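PDB 4GB7: 6-aminohexanoate-dimer hydrolase from Bacillus anthracis, which probably hydrolyses 6-aminohexanoate dimers or related amides, as expected for a hydrolase of the beta-lactamase clan. Local coordinates for residues L204-Q207 against D208-Y212; N339-E342 against G343-A346. One frame throughout, in Å; residues are numbered along the deposited sequence.

Interaction 1: residues L204-Q207 against D208-Y212; sequences LENQ and DAQLY
Asn206 and Gln210 meet through their side-chain amides, one helical turn apart. Gln210 NE2 donates to Asn206 OD1 at 3.0 Å. The two amide planes are turned 48° from each other, and the donor lies somewhat off the carbonyl plane. Gln210 folds back at chi2 (-50°), which brings its amide over the preceding turn. Both amides are also held from outside: Asn206 ND2 bonds to Pro195 O and Gln210 NE2 to Thr196 O.

These residues form the first turn of helix 206-214, with Glu205 at the N-cap position. Glu205 O accepts a nearly straight bond from Ala209 N at 3.1 Å and a weak one from Asp208 N. Gln210 N bonds to Asn206 O at 2.8 Å.

Leu204, just before the cap, folds its isobutyl end against the helix. Its CD1 reaches Asp208 CB at 3.7 Å and lies obliquely to the Tyr212 ring, 4.1 Å from CE2. Its CD2 rests on Ala209 CA. Asp208 O lies above one face of the Tyr212 ring, toward its rim, and the ring meets Trp47 edge-to-face.

A water accepts from Glu205 N; its very short link to Asp208 OD2 is doubtful. Asp208 OD1 takes Asn251 ND2. In the conformer described, Gln207 OE1 accepts from Asn251 N and NE2 reaches the backbone O of Tyr249, a residue of a possible SxxK-type set with Ser140 and Lys143.

Interaction 2: residues N339-E342 against G343-A346; sequences NVQE and GELA
Glu344 and Gln341 are joined by two hydrogen bonds, one from backbone N to a side-chain carboxylate and one between backbones. In the first, Gln341 N donates to Glu344 OE1 at 2.9 Å and is nearly straight at the hydrogen. The donor approaches from above the carboxylate, 45° out of its plane. Glu344 has CG anti to its carbonyl carbon (chi1 -63°) and an extended chain beyond. This carries the carboxylate back across the turn to the amide of Gln341. In the second, Glu344 N donates to Gln341 O at 3.0 Å. This bond closes a type II beta turn from Gln341 to Glu344.

Gly343 is the third residue of that turn. Its phi is positive, and a side chain there would be jammed against the carbonyl oxygen of Glu342. The backbone geometry therefore calls for glycine.

The van der Waals contacts lie around these bonds. The side chains of Gln341 and Glu344 run side by side and point the same way, with Gln341 CB 3.6 Å from Glu344 OE1. Their amide and carboxylate planes are steeply inclined, 72° apart. Val340 CG1 packs on Glu344 O at 3.4 Å. Val340 CG2 meets Leu345 CD1 at 4.2 Å, and these two side chains cross at about a right angle.

Neighbouring parts of the chain also contact this loop. Val340 and Leu345 both touch His356 of strand 354-356. Glu344 O accepts from Ser354 OG, and Val340 O bonds to His363 NE2.

Glu344 thus ties its carboxylate to the backbone of the residue that opens the turn. The bond to Gln341 N probably favours the ionised form of this exposed acid and limits the swing of its chain.

Interaction 1 comes first along the chain, and interaction 2 follows more than a hundred residues later. Their centres are 28 Å apart and their nearest atoms about 14 Å, so they do not touch. Both belong to the part of the chain related to beta-lactamases but share no helix or strand. Interaction 1 starts helix 206-214, which packs near helices 230-235 and 251-265. Interaction 2 lies in the loop between helix 332-338 and strand 354-356, farther from the centre of the chain. The first is partly buried and borders the possible SxxK site; the second is a surface turn. They therefore belong to separate local regions of the chain.

Interaction 1: residues L204-Q207 against D208-Y212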
ATOM      1  N   LEU A 204     -15.902   7.207  -0.448  1.00 22.64           N
ATOM      2  CA  LEU A 204     -14.631   7.650  -0.992  1.00 21.69           C
ATOM      3  C   LEU A 204     -14.275   9.058  -0.529  1.00 23.23           C
ATOM      4  O   LEU A 204     -15.042  10.016  -0.731  1.00 25.70           O
ATOM      5  CB  LEU A 204     -14.770   7.614  -2.505  1.00 28.74           C
ATOM      6  CG  LEU A 204     -13.600   7.344  -3.426  1.00 30.33           C
ATOM      7  CD1 LEU A 204     -12.863   6.040  -3.126  1.00 22.48           C
ATOM      8  CD2 LEU A 204     -14.109   7.424  -4.857  1.00 25.64           C
ATOM      9  N   GLU A 205     -13.134   9.163   0.141  1.00 23.75           N
ATOM     10  CA  GLU A 205     -12.515  10.442   0.457  0.60 25.45           C
ATOM     11  C   GLU A 205     -12.215  11.194  -0.838  1.00 22.94           C
ATOM     12  O   GLU A 205     -11.916  10.590  -1.843  1.00 22.28           O
ATOM     13  CB  GLU A 205     -11.210  10.231   1.241  0.60 28.39           C
ATOM     14  CG  GLU A 205     -11.414   9.633   2.628  0.60 31.56           C
ATOM     15  CD  GLU A 205     -10.190   9.738   3.521  0.60 40.31           C
ATOM     16  OE1 GLU A 205     -10.371   9.500   4.720  0.60 42.83           O
ATOM     17  OE2 GLU A 205      -9.065  10.066   3.058  0.60 39.91           O
ATOM     18  N   ASN A 206     -12.309  12.517  -0.805  1.00 23.98           N
ATOM     19  CA  ASN A 206     -12.028  13.310  -2.001  1.00 23.17           C
ATOM     20  C   ASN A 206     -10.611  13.099  -2.549  1.00 22.06           C
ATOM     21  O   ASN A 206     -10.399  13.104  -3.746  1.00 22.73           O
ATOM     22  CB  ASN A 206     -12.238  14.802  -1.755  1.00 24.05           C
ATOM     23  CG  ASN A 206     -12.285  15.578  -3.045  1.00 19.81           C
ATOM     24  OD1 ASN A 206     -12.941  15.145  -4.008  1.00 23.38           O
ATOM     25  ND2 ASN A 206     -11.567  16.702  -3.106  1.00 23.32           N
ATOM     26  N   GLN A 207      -9.645  12.852  -1.679  1.00 22.74           N
ATOM     27  CA  GLN A 207      -8.262  12.663  -2.135  0.60 24.23           C
ATOM     28  C   GLN A 207      -8.136  11.394  -2.984  1.00 22.07           C
ATOM     29  O   GLN A 207      -7.290  11.298  -3.856  1.00 23.86           O
ATOM     30  CB  GLN A 207      -7.312  12.571  -0.948  0.60 23.61           C
ATOM     31  CG  GLN A 207      -7.432  11.275  -0.164  0.60 24.56           C
ATOM     32  CD  GLN A 207      -6.355  11.139   0.862  0.60 27.91           C
ATOM     33  OE1 GLN A 207      -5.208  10.846   0.535  0.60 30.16           O
ATOM     34  NE2 GLN A 207      -6.712  11.341   2.104  0.60 27.91           N
ATOM     35  N   ASP A 208      -9.003  10.405  -2.723  1.00 22.17           N
ATOM     36  CA  ASP A 208      -9.062   9.233  -3.562  1.00 20.84           C
ATOM     37  C   ASP A 208      -9.875   9.504  -4.870  1.00 19.12           C
ATOM     38  O   ASP A 208      -9.446   9.151  -5.953  1.00 20.40           O
ATOM     39  CB  ASP A 208      -9.742   8.078  -2.817  1.00 20.56           C
ATOM     40  CG  ASP A 208      -8.850   7.395  -1.799  1.00 26.86           C
ATOM     41  OD1 ASP A 208      -7.632   7.302  -1.978  1.00 26.93           O
ATOM     42  OD2 ASP A 208      -9.394   6.870  -0.825  1.00 40.02           O
ATOM     43  N   ALA A 209     -11.071  10.096  -4.733  1.00 22.35           N
ATOM     44  CA  ALA A 209     -11.939  10.438  -5.863  1.00 21.13           C
ATOM     45  C   ALA A 209     -11.126  11.217  -6.899  1.00 19.62           C
ATOM     46  O   ALA A 209     -11.129  10.886  -8.075  1.00 21.00           O
ATOM     47  CB  ALA A 209     -13.146  11.257  -5.379  1.00 19.81           C
ATOM     48  N   GLN A 210     -10.380  12.208  -6.439  1.00 19.31           N
ATOM     49  CA  GLN A 210      -9.615  13.063  -7.364  1.00 19.91           C
ATOM     50  C   GLN A 210      -8.528  12.310  -8.105  1.00 19.81           C
ATOM     51  O   GLN A 210      -8.309  12.533  -9.308  1.00 21.10           O
ATOM     52  CB  GLN A 210      -9.037  14.290  -6.686  1.00 19.77           C
ATOM     53  CG  GLN A 210     -10.104  15.280  -6.202  1.00 23.50           C
ATOM     54  CD  GLN A 210     -11.134  15.634  -7.261  1.00 23.08           C
ATOM     55  OE1 GLN A 210     -10.773  16.106  -8.336  1.00 23.80           O
ATOM     56  NE2 GLN A 210     -12.422  15.376  -6.971  1.00 23.32           N
ATOM     57  N   LEU A 211      -7.868  11.381  -7.418  1.00 17.97           N
ATOM     58  CA  LEU A 211      -6.826  10.592  -8.083  1.00 19.94           C
ATOM     59  C   LEU A 211      -7.445   9.716  -9.131  1.00 16.87           C
ATOM     60  O   LEU A 211      -6.944   9.602 -10.234  1.00 20.20           O
ATOM     61  CB  LEU A 211      -6.087   9.733  -7.043  1.00 20.44           C
ATOM     62  CG  LEU A 211      -5.010   8.764  -7.578  1.00 21.02           C
ATOM     63  CD1 LEU A 211      -3.790   9.588  -7.983  1.00 23.52           C
ATOM     64  CD2 LEU A 211      -4.678   7.693  -6.528  1.00 23.92           C
ATOM     65  N   TYR A 212      -8.589   9.111  -8.797  1.00 18.55           N
ATOM     66  CA  TYR A 212      -9.265   8.287  -9.781  1.00 19.83           C
ATOM     67  C   TYR A 212      -9.869   9.097 -10.964  1.00 21.45           C
ATOM     68  O   TYR A 212      -9.779   8.651 -12.087  1.00 20.37           O
ATOM     69  CB  TYR A 212     -10.326   7.422  -9.124  1.00 20.64           C
ATOM     70  CG  TYR A 212      -9.803   6.468  -8.052  1.00 20.41           C
ATOM     71  CD1 TYR A 212      -8.505   5.974  -8.084  1.00 21.83           C
ATOM     72  CD2 TYR A 212     -10.638   5.985  -7.081  1.00 19.99           C
ATOM     73  CE1 TYR A 212      -8.040   5.095  -7.130  1.00 22.28           C
ATOM     74  CE2 TYR A 212     -10.172   5.131  -6.088  1.00 22.78           C
ATOM     75  CZ  TYR A 212      -8.900   4.652  -6.134  1.00 21.98           C
ATOM     76  OH  TYR A 212      -8.470   3.787  -5.159  1.00 24.25           O
TER
HETATM   77  O   HOH W   1     -11.469   6.772   0.432  1.00 32.78           O

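Interaction 2: residues N339-E342 against G343-A346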
ATOM      1  N   ASN A 339      12.721   2.592  15.439  1.00 24.80           N
ATOM      2  CA  ASN A 339      13.108   3.608  16.435  1.00 28.62           C
ATOM      3  C   ASN A 339      12.089   4.738  16.670  1.00 28.27           C
ATOM      4  O   ASN A 339      12.343   5.636  17.488  1.00 31.42           O
ATOM      5  CB  ASN A 339      14.468   4.212  16.011  1.00 30.21           C
ATOM      6  CG  ASN A 339      15.618   3.266  16.235  1.00 34.73           C
ATOM      7  OD1 ASN A 339      15.572   2.376  17.095  1.00 43.20           O
ATOM      8  ND2 ASN A 339      16.663   3.449  15.465  1.00 35.19           N
ATOM      9  N   VAL A 340      10.943   4.710  15.976  1.00 24.57           N
ATOM     10  CA  VAL A 340       9.892   5.716  16.194  1.00 23.47           C
ATOM     11  C   VAL A 340       9.174   5.415  17.517  1.00 24.82           C
ATOM     12  O   VAL A 340       8.458   4.411  17.621  1.00 26.94           O
ATOM     13  CB  VAL A 340       8.891   5.869  14.998  1.00 24.30           C
ATOM     14  CG1 VAL A 340       7.781   6.885  15.288  1.00 24.67           C
ATOM     15  CG2 VAL A 340       9.607   6.312  13.739  1.00 24.62           C
ATOM     16  N   GLN A 341       9.342   6.292  18.511  1.00 25.78           N
ATOM     17  CA  GLN A 341       8.694   6.089  19.818  1.00 27.91           C
ATOM     18  C   GLN A 341       7.278   6.652  19.869  1.00 23.39           C
ATOM     19  O   GLN A 341       6.922   7.486  19.044  1.00 22.98           O
ATOM     20  CB  GLN A 341       9.531   6.716  20.928  1.00 31.27           C
ATOM     21  CG  GLN A 341      10.922   6.115  20.968  1.00 38.65           C
ATOM     22  CD  GLN A 341      11.527   6.173  22.336  1.00 47.18           C
ATOM     23  OE1 GLN A 341      12.118   7.175  22.713  1.00 55.06           O
ATOM     24  NE2 GLN A 341      11.390   5.088  23.090  1.00 64.03           N
ATOM     25  N   GLU A 342       6.469   6.158  20.816  1.00 26.22           N
ATOM     26  CA  GLU A 342       5.146   6.671  21.014  1.00 25.57           C
ATOM     27  C   GLU A 342       5.293   8.164  21.298  1.00 25.56           C
ATOM     28  O   GLU A 342       6.146   8.565  22.082  1.00 29.03           O
ATOM     29  CB  GLU A 342       4.393   5.906  22.120  1.00 30.98           C
ATOM     30  CG  GLU A 342       2.989   6.446  22.372  1.00 34.21           C
ATOM     31  CD  GLU A 342       2.039   5.491  23.087  1.00 38.22           C
ATOM     32  OE1 GLU A 342       0.954   5.961  23.503  1.00 49.23           O
ATOM     33  OE2 GLU A 342       2.347   4.283  23.232  1.00 46.16           O
ATOM     34  N   GLY A 343       4.516   8.969  20.575  1.00 26.44           N
ATOM     35  CA  GLY A 343       4.553  10.432  20.673  1.00 31.70           C
ATOM     36  C   GLY A 343       5.404  11.135  19.623  1.00 33.32           C
ATOM     37  O   GLY A 343       5.376  12.397  19.489  1.00 32.31           O
ATOM     38  N   GLU A 344       6.189  10.348  18.899  1.00 25.78           N
ATOM     39  CA  GLU A 344       7.009  10.871  17.799  1.00 27.14           C
ATOM     40  C   GLU A 344       6.289  10.550  16.507  1.00 25.86           C
ATOM     41  O   GLU A 344       5.814   9.406  16.326  1.00 23.58           O
ATOM     42  CB  GLU A 344       8.397  10.227  17.747  1.00 26.03           C
ATOM     43  CG  GLU A 344       9.243  10.489  18.972  1.00 35.74           C
ATOM     44  CD  GLU A 344      10.588   9.791  18.937  1.00 37.96           C
ATOM     45  OE1 GLU A 344      10.765   8.751  18.232  1.00 30.85           O
ATOM     46  OE2 GLU A 344      11.474  10.302  19.648  1.00 42.55           O
ATOM     47  N   LEU A 345       6.204  11.551  15.632  1.00 23.00           N
ATOM     48  CA  LEU A 345       5.546  11.402  14.327  1.00 21.57           C
ATOM     49  C   LEU A 345       4.142  10.841  14.523  1.00 22.88           C
ATOM     50  O   LEU A 345       3.707   9.955  13.772  1.00 22.21           O
ATOM     51  CB  LEU A 345       6.389  10.527  13.372  1.00 22.98           C
ATOM     52  CG  LEU A 345       7.754  11.108  12.990  1.00 23.90           C
ATOM     53  CD1 LEU A 345       8.622  10.084  12.268  1.00 24.14           C
ATOM     54  CD2 LEU A 345       7.597  12.390  12.186  1.00 27.82           C
ATOM     55  N   ALA A 346       3.424  11.389  15.496  1.00 21.00           N
ATOM     56  CA  ALA A 346       2.082  10.894  15.832  1.00 19.24           C
ATOM     57  C   ALA A 346       1.125  11.288  14.725  1.00 22.72           C
ATOM     58  O   ALA A 346       1.326  12.296  14.050  1.00 22.99           O
ATOM     59  CB  ALA A 346       1.593  11.468  17.144  1.00 22.29           C
TER